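Side-chain contact in RV1873 (Mycobacterium tuberculosis, PDB 2JEK), which is of unknown function but folds into a compact, all-helical right-handed superhelix of the DUF1810 family: residues V20-S23 / V24-L28. Numbering follows the deposited sequence.
Sequences VYRS and VVEEL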
loop_
_atom_site.group_PDB
_atom_site.type_symbol
_atom_site.label_atom_id
_atom_site.label_comp_id
_atom_site.label_asym_id
_atom_site.label_seq_id
_atom_site.Cartn_x
_atom_site.Cartn_y
_atom_site.Cartn_z
ATOM N N VAL A 20 -5.590 10.924 -10.354
ATOM C CA VAL A 20 -4.151 11.005 -10.078
ATOM C C VAL A 20 -3.310 9.803 -10.527
ATOM O O VAL A 20 -2.087 9.855 -10.446
ATOM C CB VAL A 20 -3.863 11.258 -8.582
ATOM C CG1 VAL A 20 -4.506 12.576 -8.115
ATOM C CG2 VAL A 20 -4.331 10.078 -7.738
ATOM N N TYR A 21 -3.945 8.727 -10.990
ATOM C CA TYR A 21 -3.194 7.484 -11.152
ATOM C C TYR A 21 -2.030 7.583 -12.137
ATOM O O TYR A 21 -0.959 7.009 -11.900
ATOM C CB TYR A 21 -4.093 6.270 -11.463
ATOM C CG TYR A 21 -3.321 4.981 -11.284
ATOM C CD1 TYR A 21 -2.877 4.587 -10.015
ATOM C CD2 TYR A 21 -2.969 4.196 -12.384
ATOM C CE1 TYR A 21 -2.145 3.429 -9.847
ATOM C CE2 TYR A 21 -2.229 3.021 -12.221
ATOM C CZ TYR A 21 -1.815 2.659 -10.951
ATOM O OH TYR A 21 -1.080 1.514 -10.761
ATOM N N ARG A 22 -2.225 8.308 -13.236
ATOM C CA ARG A 22 -1.109 8.443 -14.170
ATOM C C ARG A 22 0.065 9.150 -13.492
ATOM O O ARG A 22 1.210 8.754 -13.680
ATOM C CB ARG A 22 -1.502 9.171 -15.459
ATOM C CG ARG A 22 -0.349 9.298 -16.474
ATOM C CD ARG A 22 0.049 7.937 -17.023
ATOM N NE ARG A 22 1.189 7.999 -17.938
ATOM C CZ ARG A 22 1.548 7.003 -18.741
ATOM N NH1 ARG A 22 0.852 5.869 -18.746
ATOM N NH2 ARG A 22 2.601 7.139 -19.540
ATOM N N SER A 23 -0.216 10.163 -12.671
ATOM C CA SER A 23 0.874 10.865 -11.990
ATOM C C SER A 23 1.554 9.945 -10.971
ATOM O O SER A 23 2.762 10.010 -10.770
ATOM C CB SER A 23 0.371 12.159 -11.340
ATOM O OG SER A 23 -0.509 11.923 -10.259
ATOM N N VAL A 24 0.770 9.084 -10.330
ATOM C CA VAL A 24 1.320 8.096 -9.407
ATOM C C VAL A 24 2.342 7.216 -10.110
ATOM O O VAL A 24 3.478 7.062 -9.641
ATOM C CB VAL A 24 0.203 7.209 -8.834
ATOM C CG1 VAL A 24 0.795 6.053 -8.000
ATOM C CG2 VAL A 24 -0.741 8.041 -8.001
ATOM N N VAL A 25 1.922 6.642 -11.236
ATOM C CA VAL A 25 2.774 5.784 -12.057
ATOM C C VAL A 25 4.039 6.520 -12.498
ATOM O O VAL A 25 5.143 5.976 -12.384
ATOM C CB VAL A 25 1.973 5.197 -13.258
ATOM C CG1 VAL A 25 2.882 4.566 -14.299
ATOM C CG2 VAL A 25 0.970 4.163 -12.742
ATOM N N GLU A 26 3.888 7.770 -12.937
ATOM C CA GLU A 26 5.048 8.533 -13.388
ATOM C C GLU A 26 6.012 8.817 -12.238
ATOM O O GLU A 26 7.225 8.700 -12.400
ATOM C CB GLU A 26 4.629 9.830 -14.095
ATOM C CG GLU A 26 3.712 9.631 -15.322
ATOM C CD GLU A 26 4.440 9.148 -16.574
ATOM O OE1 GLU A 26 5.653 8.867 -16.502
ATOM O OE2 GLU A 26 3.785 9.055 -17.637
ATOM N N GLU A 27 5.475 9.156 -11.068
ATOM C CA GLU A 27 6.292 9.434 -9.890
ATOM C C GLU A 27 7.047 8.195 -9.428
ATOM O O GLU A 27 8.233 8.271 -9.082
ATOM C CB GLU A 27 5.416 9.994 -8.762
ATOM C CG GLU A 27 5.049 11.434 -9.040
ATOM C CD GLU A 27 3.947 11.972 -8.185
ATOM O OE1 GLU A 27 3.747 11.474 -7.053
ATOM O OE2 GLU A 27 3.298 12.935 -8.649
ATOM N N LEU A 28 6.366 7.052 -9.423
ATOM C CA LEU A 28 7.016 5.815 -9.014
ATOM C C LEU A 28 8.013 5.318 -10.064
ATOM O O LEU A 28 9.079 4.822 -9.694
ATOM C CB LEU A 28 5.982 4.748 -8.662
ATOM C CG LEU A 28 5.060 5.086 -7.483
ATOM C CD1 LEU A 28 4.089 3.923 -7.273
ATOM C CD2 LEU A 28 5.831 5.411 -6.189
HETATM O O HOH W 1 0.716 12.942 -7.976
#
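Arg22 and Glu26, one turn apart in the first turns of helix 21-29, form a salt bridge in which a single carboxylate oxygen, Glu26 OE2, sits at the guanidinium edge, 2.8 Å from Arg22 NE and 2.9 Å from Arg22 NH2. Both bonds are weak and bent, and the two planes stand 68° apart; bends at chi2 in both chains bring the charged ends together. Val20, at the N-cap position, provides a carbonyl O that accepts two bonds, from the backbone N-H of Val24 (N to O 3.0 Å) and from Ser23 OG (2.6 Å). The serine hydroxyl can fold back this way because chi1 of 68° sets OG between its own N and carbonyl carbon. A water donates to Ser23 OG and to Glu27 OE2, bridging i to i+4, while Glu27 OE1 accepts from the backbone N-H groups of Arg34 and Gly35 and from Trp37 NE1. Val25 CG2 lies over one face of the Tyr21 ring, 3.4 Å from Tyr21 CE2, and Val20 CG2 meets Val24 CG2 more loosely at 4.1 Å. Tyr21 OH is hydrogen-bonded to Glu80 OE1, and Tyr21, Val25 and Leu28 pack on helix 74-87, whereas Val20 touches Phe40 and Val24 touches Val41 of helix 38-41.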